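Arabinogalactan endo-1,4-beta-galactosidase (Ignisphaera aggregans, PDB 7OSK) is probably an endo-1,4-beta-galactanase, its family 53 glycoside hydrolase domain cutting the beta-1,4-galactan backbone of arabinogalactans. Local coordinates at residues Thr118-Leu132 against Tyr175-Gln187. Sequence-based numbering, arbitrary orientation.
Sequences TDFAAKAKAKGFGVL and YMAEHNALPDMVQ
Tyr-175 turns the CE1 edge of its ring to Thr-118, whose CB lies in the ring plane, 3.5 Å from CE1; the threonine OG1 is hydrogen-bonded back to Leu-114 O in its own helix. One turn on, His-179 sets its CB against Thr-118 CG2, while its ND1 hydrogen-bonds to Tyr-175 O and its own CE1 lies over one face of the tyrosine ring, offset toward the rim. Helix 158-178 then ends in a Schellman motif with Asn-180, at positive phi, as C-prime residue. Behind it Ala-181 CB drops onto helix 114-126, 3.8 Å from Ala-122 CB and 4.0 Å from Ala-121 CB. Pro-183 CB rests 3.9 Å from Val-131 CG1. Asp-184, with CG beside its own backbone N (chi1 -52°), brings OD2 to Val-131 N at 2.9 Å in a nearly straight bond. With an alanine in place of Asp-184 the amide of Val-131, near the start of its strand, would probably lose its carboxylate acceptor. Met-185 N bonds to Val-131 O at 3.2 Å, and Met-185 CB meets Leu-132 CD1. Strands 130-135 and 185-188 thus pair in parallel, with helix 158-178 between them in sequence: the right-handed beta-alpha-beta crossover of a TIM barrel, joining its third and fourth strands.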
ATOM      1  N   THR A 118      -5.672  11.633  -7.335  1.00 17.84           N
ATOM      2  CA  THR A 118      -5.098  11.858  -8.656  1.00 19.34           C
ATOM      3  C   THR A 118      -4.222  13.109  -8.671  1.00 20.89           C
ATOM      4  O   THR A 118      -3.215  13.161  -9.380  1.00 19.91           O
ATOM      5  CB  THR A 118      -6.200  11.987  -9.730  1.00 19.23           C
ATOM      6  OG1 THR A 118      -6.940  10.760  -9.807  1.00 16.75           O
ATOM      7  CG2 THR A 118      -5.602  12.293 -11.098  1.00 21.51           C
ATOM      8  N   ASP A 119      -4.607  14.115  -7.892  1.00 22.68           N
ATOM      9  CA  ASP A 119      -3.856  15.363  -7.849  1.00 21.86           C
ATOM     10  C   ASP A 119      -2.474  15.144  -7.249  1.00 21.92           C
ATOM     11  O   ASP A 119      -1.507  15.783  -7.656  1.00 25.96           O
ATOM     12  CB  ASP A 119      -4.604  16.428  -7.045  1.00 18.03           C
ATOM     13  CG  ASP A 119      -3.790  17.698  -6.874  1.00 23.19           C
ATOM     14  OD1 ASP A 119      -3.734  18.503  -7.828  1.00 22.50           O
ATOM     15  OD2 ASP A 119      -3.200  17.884  -5.789  1.00 24.03           O
ATOM     16  N   PHE A 120      -2.386  14.241  -6.280  1.00 19.87           N
ATOM     17  CA  PHE A 120      -1.111  13.945  -5.640  1.00 22.19           C
ATOM     18  C   PHE A 120      -0.251  13.076  -6.549  1.00 22.51           C
ATOM     19  O   PHE A 120       0.949  13.309  -6.695  1.00 22.73           O
ATOM     20  CB  PHE A 120      -1.330  13.248  -4.296  1.00 22.52           C
ATOM     21  CG  PHE A 120      -0.086  13.144  -3.464  1.00 21.63           C
ATOM     22  CD1 PHE A 120       0.390  14.243  -2.768  1.00 22.44           C
ATOM     23  CD2 PHE A 120       0.609  11.952  -3.376  1.00 19.65           C
ATOM     24  CE1 PHE A 120       1.533  14.155  -2.003  1.00 19.05           C
ATOM     25  CE2 PHE A 120       1.754  11.859  -2.610  1.00 20.35           C
ATOM     26  CZ  PHE A 120       2.215  12.961  -1.923  1.00 19.38           C
ATOM     27  N   ALA A 121      -0.877  12.073  -7.158  1.00 23.83           N
ATOM     28  CA  ALA A 121      -0.181  11.168  -8.066  1.00 22.79           C
ATOM     29  C   ALA A 121       0.373  11.933  -9.261  1.00 22.04           C
ATOM     30  O   ALA A 121       1.423  11.586  -9.798  1.00 21.77           O
ATOM     31  CB  ALA A 121      -1.114  10.061  -8.528  1.00 17.35           C
ATOM     32  N   ALA A 122      -0.344  12.974  -9.674  1.00 24.59           N
ATOM     33  CA  ALA A 122       0.088  13.810 -10.789  1.00 26.27           C
ATOM     34  C   ALA A 122       1.363  14.562 -10.429  1.00 23.39           C
ATOM     35  O   ALA A 122       2.302  14.628 -11.224  1.00 23.00           O
ATOM     36  CB  ALA A 122      -1.013  14.788 -11.177  1.00 24.28           C
ATOM     37  N   LYS A 123       1.390  15.122  -9.225  1.00 22.05           N
ATOM     38  CA  LYS A 123       2.543  15.877  -8.754  1.00 22.62           C
ATOM     39  C   LYS A 123       3.734  14.956  -8.520  1.00 23.29           C
ATOM     40  O   LYS A 123       4.881  15.339  -8.754  1.00 25.86           O
ATOM     41  CB  LYS A 123       2.197  16.633  -7.471  1.00 21.61           C
ATOM     42  CG  LYS A 123       1.181  17.748  -7.673  1.00 25.84           C
ATOM     43  CD  LYS A 123       0.712  18.326  -6.348  1.00 29.03           C
ATOM     44  CE  LYS A 123      -0.399  19.346  -6.550  1.00 29.14           C
ATOM     45  NZ  LYS A 123      -0.943  19.835  -5.253  1.00 38.08           N
ATOM     46  N   ALA A 124       3.456  13.738  -8.061  1.00 24.03           N
ATOM     47  CA  ALA A 124       4.499  12.750  -7.813  1.00 20.74           C
ATOM     48  C   ALA A 124       5.148  12.301  -9.117  1.00 23.64           C
ATOM     49  O   ALA A 124       6.375  12.255  -9.224  1.00 23.32           O
ATOM     50  CB  ALA A 124       3.931  11.557  -7.070  1.00 21.48           C
ATOM     51  N   LYS A 125       4.322  11.972 -10.107  1.00 23.53           N
ATOM     52  CA  LYS A 125       4.828  11.521 -11.397  1.00 23.95           C
ATOM     53  C   LYS A 125       5.565  12.659 -12.095  1.00 25.17           C
ATOM     54  O   LYS A 125       6.467  12.431 -12.900  1.00 25.73           O
ATOM     55  CB  LYS A 125       3.690  11.003 -12.278  1.00 24.56           C
ATOM     56  CG  LYS A 125       4.143   9.991 -13.328  1.00 26.68           C
ATOM     57  CD  LYS A 125       2.990   9.505 -14.197  1.00 25.53           C
ATOM     58  CE  LYS A 125       2.524  10.584 -15.165  1.00 24.10           C
ATOM     59  NZ  LYS A 125       1.397  10.124 -16.032  1.00 24.50           N
ATOM     60  N   ALA A 126       5.174  13.889 -11.777  1.00 24.51           N
ATOM     61  CA  ALA A 126       5.853  15.065 -12.303  1.00 25.06           C
ATOM     62  C   ALA A 126       7.233  15.210 -11.668  1.00 23.97           C
ATOM     63  O   ALA A 126       8.146  15.779 -12.269  1.00 22.92           O
ATOM     64  CB  ALA A 126       5.021  16.310 -12.059  1.00 24.09           C
ATOM     65  N   LYS A 127       7.373  14.691 -10.452  1.00 23.62           N
ATOM     66  CA  LYS A 127       8.636  14.752  -9.722  1.00 24.73           C
ATOM     67  C   LYS A 127       9.450  13.463  -9.883  1.00 23.83           C
ATOM     68  O   LYS A 127      10.365  13.193  -9.104  1.00 22.15           O
ATOM     69  CB  LYS A 127       8.374  15.039  -8.240  1.00 23.48           C
ATOM     70  CG  LYS A 127       8.091  16.510  -7.940  1.00 24.42           C
ATOM     71  CD  LYS A 127       7.811  16.741  -6.461  1.00 25.14           C
ATOM     72  CE  LYS A 127       8.077  18.184  -6.054  1.00 26.48           C
ATOM     73  NZ  LYS A 127       7.238  19.165  -6.792  1.00 29.91           N
ATOM     74  N   GLY A 128       9.110  12.670 -10.897  1.00 25.27           N
ATOM     75  CA  GLY A 128       9.897  11.503 -11.260  1.00 23.60           C
ATOM     76  C   GLY A 128       9.481  10.197 -10.606  1.00 22.74           C
ATOM     77  O   GLY A 128       9.986   9.137 -10.971  1.00 21.39           O
ATOM     78  N   PHE A 129       8.564  10.262  -9.644  1.00 24.50           N
ATOM     79  CA  PHE A 129       8.136   9.069  -8.915  1.00 22.37           C
ATOM     80  C   PHE A 129       7.358   8.093  -9.795  1.00 23.12           C
ATOM     81  O   PHE A 129       6.731   8.488 -10.781  1.00 21.60           O
ATOM     82  CB  PHE A 129       7.263   9.451  -7.717  1.00 20.13           C
ATOM     83  CG  PHE A 129       7.999  10.169  -6.622  1.00 21.50           C
ATOM     84  CD1 PHE A 129       8.125  11.548  -6.641  1.00 24.09           C
ATOM     85  CD2 PHE A 129       8.546   9.465  -5.563  1.00 22.81           C
ATOM     86  CE1 PHE A 129       8.792  12.210  -5.628  1.00 22.78           C
ATOM     87  CE2 PHE A 129       9.214  10.122  -4.548  1.00 21.85           C
ATOM     88  CZ  PHE A 129       9.335  11.495  -4.579  1.00 23.13           C
ATOM     89  N   GLY A 130       7.410   6.816  -9.424  1.00 21.00           N
ATOM     90  CA  GLY A 130       6.521   5.813  -9.983  1.00 19.56           C
ATOM     91  C   GLY A 130       5.261   5.759  -9.139  1.00 20.62           C
ATOM     92  O   GLY A 130       5.309   6.045  -7.943  1.00 22.07           O
ATOM     93  N   VAL A 131       4.138   5.402  -9.755  1.00 21.12           N
ATOM     94  CA  VAL A 131       2.847   5.434  -9.070  1.00 21.74           C
ATOM     95  C   VAL A 131       2.128   4.085  -9.116  1.00 22.40           C
ATOM     96  O   VAL A 131       1.866   3.546 -10.193  1.00 21.59           O
ATOM     97  CB  VAL A 131       1.926   6.510  -9.681  1.00 22.38           C
ATOM     98  CG1 VAL A 131       0.562   6.514  -8.992  1.00 20.56           C
ATOM     99  CG2 VAL A 131       2.574   7.882  -9.577  1.00 22.94           C
ATOM    100  N   LEU A 132       1.810   3.562  -7.933  1.00 22.84           N
ATOM    101  CA  LEU A 132       0.971   2.375  -7.789  1.00 18.73           C
ATOM    102  C   LEU A 132      -0.373   2.773  -7.193  1.00 18.34           C
ATOM    103  O   LEU A 132      -0.435   3.277  -6.072  1.00 18.15           O
ATOM    104  CB  LEU A 132       1.659   1.326  -6.906  1.00 19.30           C
ATOM    105  CG  LEU A 132       0.801   0.181  -6.348  1.00 19.99           C
ATOM    106  CD1 LEU A 132       0.212  -0.685  -7.457  1.00 20.95           C
ATOM    107  CD2 LEU A 132       1.621  -0.667  -5.390  1.00 20.80           C
ATOM    108  N   TYR A 175      -9.416   9.154 -16.215  1.00 19.72           N
ATOM    109  CA  TYR A 175      -9.361  10.411 -15.480  1.00 21.72           C
ATOM    110  C   TYR A 175      -7.922  10.738 -15.084  1.00 23.08           C
ATOM    111  O   TYR A 175      -7.466  11.873 -15.246  1.00 22.81           O
ATOM    112  CB  TYR A 175     -10.263  10.344 -14.240  1.00 20.25           C
ATOM    113  CG  TYR A 175     -10.193  11.554 -13.334  1.00 21.04           C
ATOM    114  CD1 TYR A 175      -9.251  11.628 -12.316  1.00 21.00           C
ATOM    115  CD2 TYR A 175     -11.076  12.613 -13.487  1.00 20.56           C
ATOM    116  CE1 TYR A 175      -9.185  12.727 -11.481  1.00 19.14           C
ATOM    117  CE2 TYR A 175     -11.018  13.718 -12.654  1.00 19.40           C
ATOM    118  CZ  TYR A 175     -10.069  13.769 -11.654  1.00 19.20           C
ATOM    119  OH  TYR A 175     -10.006  14.866 -10.823  1.00 18.12           O
ATOM    120  N   MET A 176      -7.205   9.737 -14.582  1.00 20.97           N
ATOM    121  CA  MET A 176      -5.834   9.932 -14.123  1.00 22.22           C
ATOM    122  C   MET A 176      -4.890  10.225 -15.289  1.00 24.32           C
ATOM    123  O   MET A 176      -3.942  10.999 -15.151  1.00 27.08           O
ATOM    124  CB  MET A 176      -5.343   8.699 -13.359  1.00 20.18           C
ATOM    125  CG  MET A 176      -6.290   8.222 -12.274  1.00 20.36           C
ATOM    126  SD  MET A 176      -5.566   7.017 -11.148  1.00 18.33           S
ATOM    127  CE  MET A 176      -4.367   8.041 -10.294  1.00 18.56           C
ATOM    128  N   ALA A 177      -5.154   9.603 -16.435  1.00 22.40           N
ATOM    129  CA  ALA A 177      -4.306   9.766 -17.612  1.00 22.46           C
ATOM    130  C   ALA A 177      -4.308  11.211 -18.106  1.00 23.26           C
ATOM    131  O   ALA A 177      -3.295  11.703 -18.609  1.00 25.87           O
ATOM    132  CB  ALA A 177      -4.759   8.830 -18.725  1.00 20.45           C
ATOM    133  N   GLU A 178      -5.439  11.891 -17.952  1.00 22.05           N
ATOM    134  CA  GLU A 178      -5.602  13.240 -18.486  1.00 23.17           C
ATOM    135  C   GLU A 178      -5.011  14.301 -17.568  1.00 24.81           C
ATOM    136  O   GLU A 178      -4.572  15.358 -18.028  1.00 24.40           O
ATOM    137  CB  GLU A 178      -7.079  13.528 -18.738  1.00 23.79           C
ATOM    138  CG  GLU A 178      -7.652  12.695 -19.861  1.00 26.90           C
ATOM    139  CD  GLU A 178      -6.903  12.894 -21.166  1.00 25.56           C
ATOM    140  OE1 GLU A 178      -6.558  14.055 -21.480  1.00 23.99           O
ATOM    141  OE2 GLU A 178      -6.658  11.891 -21.870  1.00 22.44           O
ATOM    142  N   HIS A 179      -4.993  14.015 -16.272  1.00 24.28           N
ATOM    143  CA  HIS A 179      -4.324  14.880 -15.312  1.00 23.98           C
ATOM    144  C   HIS A 179      -2.854  14.483 -15.199  1.00 24.20           C
ATOM    145  O   HIS A 179      -2.166  14.882 -14.260  1.00 23.32           O
ATOM    146  CB  HIS A 179      -5.017  14.806 -13.951  1.00 23.52           C
ATOM    147  CG  HIS A 179      -6.451  15.239 -13.984  1.00 22.36           C
ATOM    148  ND1 HIS A 179      -7.421  14.546 -14.675  1.00 22.96           N
ATOM    149  CD2 HIS A 179      -7.077  16.297 -13.417  1.00 20.91           C
ATOM    150  CE1 HIS A 179      -8.583  15.158 -14.531  1.00 20.57           C
ATOM    151  NE2 HIS A 179      -8.403  16.221 -13.770  1.00 18.61           N
ATOM    152  N   ASN A 180      -2.384  13.704 -16.174  1.00 24.94           N
ATOM    153  CA  ASN A 180      -1.008  13.214 -16.201  1.00 25.14           C
ATOM    154  C   ASN A 180      -0.650  12.518 -14.897  1.00 22.56           C
ATOM    155  O   ASN A 180       0.312  12.884 -14.225  1.00 22.67           O
ATOM    156  CB  ASN A 180      -0.032  14.360 -16.482  1.00 24.83           C
ATOM    157  CG  ASN A 180      -0.163  14.904 -17.894  1.00 26.35           C
ATOM    158  OD1 ASN A 180      -0.429  16.090 -18.094  1.00 29.56           O
ATOM    159  ND2 ASN A 180       0.023  14.036 -18.881  1.00 25.87           N
ATOM    160  N   ALA A 181      -1.453  11.520 -14.544  1.00 22.89           N
ATOM    161  CA  ALA A 181      -1.256  10.763 -13.316  1.00 23.74           C
ATOM    162  C   ALA A 181      -1.543   9.284 -13.543  1.00 22.96           C
ATOM    163  O   ALA A 181      -1.936   8.571 -12.620  1.00 23.72           O
ATOM    164  CB  ALA A 181      -2.143  11.310 -12.211  1.00 21.42           C
ATOM    165  N   LEU A 182      -1.356   8.828 -14.777  1.00 20.78           N
ATOM    166  CA  LEU A 182      -1.530   7.418 -15.091  1.00 20.41           C
ATOM    167  C   LEU A 182      -0.563   6.577 -14.262  1.00 20.83           C
ATOM    168  O   LEU A 182       0.650   6.782 -14.338  1.00 23.66           O
ATOM    169  CB  LEU A 182      -1.299   7.162 -16.579  1.00 22.91           C
ATOM    170  CG  LEU A 182      -1.654   5.750 -17.052  1.00 21.47           C
ATOM    171  CD1 LEU A 182      -3.164   5.560 -17.056  1.00 19.36           C
ATOM    172  CD2 LEU A 182      -1.069   5.473 -18.425  1.00 22.92           C
ATOM    173  N   PRO A 183      -1.091   5.633 -13.463  1.00 20.55           N
ATOM    174  CA  PRO A 183      -0.198   4.817 -12.632  1.00 21.55           C
ATOM    175  C   PRO A 183       0.560   3.754 -13.419  1.00 22.98           C
ATOM    176  O   PRO A 183      -0.013   3.113 -14.301  1.00 23.61           O
ATOM    177  CB  PRO A 183      -1.155   4.166 -11.633  1.00 19.24           C
ATOM    178  CG  PRO A 183      -2.452   4.089 -12.348  1.00 19.87           C
ATOM    179  CD  PRO A 183      -2.510   5.309 -13.224  1.00 21.14           C
ATOM    180  N   ASP A 184       1.836   3.573 -13.093  1.00 20.18           N
ATOM    181  CA  ASP A 184       2.649   2.547 -13.730  1.00 20.20           C
ATOM    182  C   ASP A 184       2.122   1.164 -13.373  1.00 22.03           C
ATOM    183  O   ASP A 184       2.202   0.235 -14.175  1.00 23.71           O
ATOM    184  CB  ASP A 184       4.113   2.675 -13.308  1.00 23.21           C
ATOM    185  CG  ASP A 184       4.657   4.079 -13.496  1.00 24.46           C
ATOM    186  OD1 ASP A 184       5.105   4.405 -14.616  1.00 22.81           O
ATOM    187  OD2 ASP A 184       4.636   4.858 -12.518  1.00 25.35           O
ATOM    188  N   MET A 185       1.581   1.046 -12.163  1.00 19.83           N
ATOM    189  CA  MET A 185       1.036  -0.215 -11.670  1.00 20.47           C
ATOM    190  C   MET A 185      -0.340  -0.025 -11.047  1.00 22.16           C
ATOM    191  O   MET A 185      -0.596   0.967 -10.369  1.00 21.81           O
ATOM    192  CB  MET A 185       1.985  -0.839 -10.647  1.00 21.30           C
ATOM    193  CG  MET A 185       3.266  -1.346 -11.265  1.00 26.21           C
ATOM    194  SD  MET A 185       4.341  -2.231 -10.127  1.00 35.37           S
ATOM    195  CE  MET A 185       5.575  -2.827 -11.284  1.00 36.96           C
ATOM    196  N   VAL A 186      -1.220  -0.990 -11.284  1.00 21.42           N
ATOM    197  CA  VAL A 186      -2.555  -0.979 -10.702  1.00 18.71           C
ATOM    198  C   VAL A 186      -2.752  -2.221  -9.842  1.00 17.47           C
ATOM    199  O   VAL A 186      -2.324  -3.318 -10.198  1.00 18.68           O
ATOM    200  CB  VAL A 186      -3.644  -0.906 -11.792  1.00 22.06           C
ATOM    201  CG1 VAL A 186      -5.035  -1.149 -11.200  1.00 23.15           C
ATOM    202  CG2 VAL A 186      -3.588   0.446 -12.488  1.00 21.24           C
ATOM    203  N   GLN A 187      -3.406  -2.026  -8.704  1.00 20.79           N
ATOM    204  CA  GLN A 187      -3.643  -3.097  -7.747  1.00 18.89           C
ATOM    205  C   GLN A 187      -5.134  -3.409  -7.653  1.00 17.27           C
ATOM    206  O   GLN A 187      -5.906  -2.665  -7.053  1.00 17.37           O
ATOM    207  CB  GLN A 187      -3.061  -2.703  -6.387  1.00 17.93           C
ATOM    208  CG  GLN A 187      -3.574  -3.504  -5.205  1.00 17.33           C
ATOM    209  CD  GLN A 187      -2.782  -3.275  -3.921  1.00 17.40           C
ATOM    210  OE1 GLN A 187      -3.234  -3.652  -2.841  1.00 19.16           O
ATOM    211  NE2 GLN A 187      -1.601  -2.666  -4.029  1.00 16.60           N
TER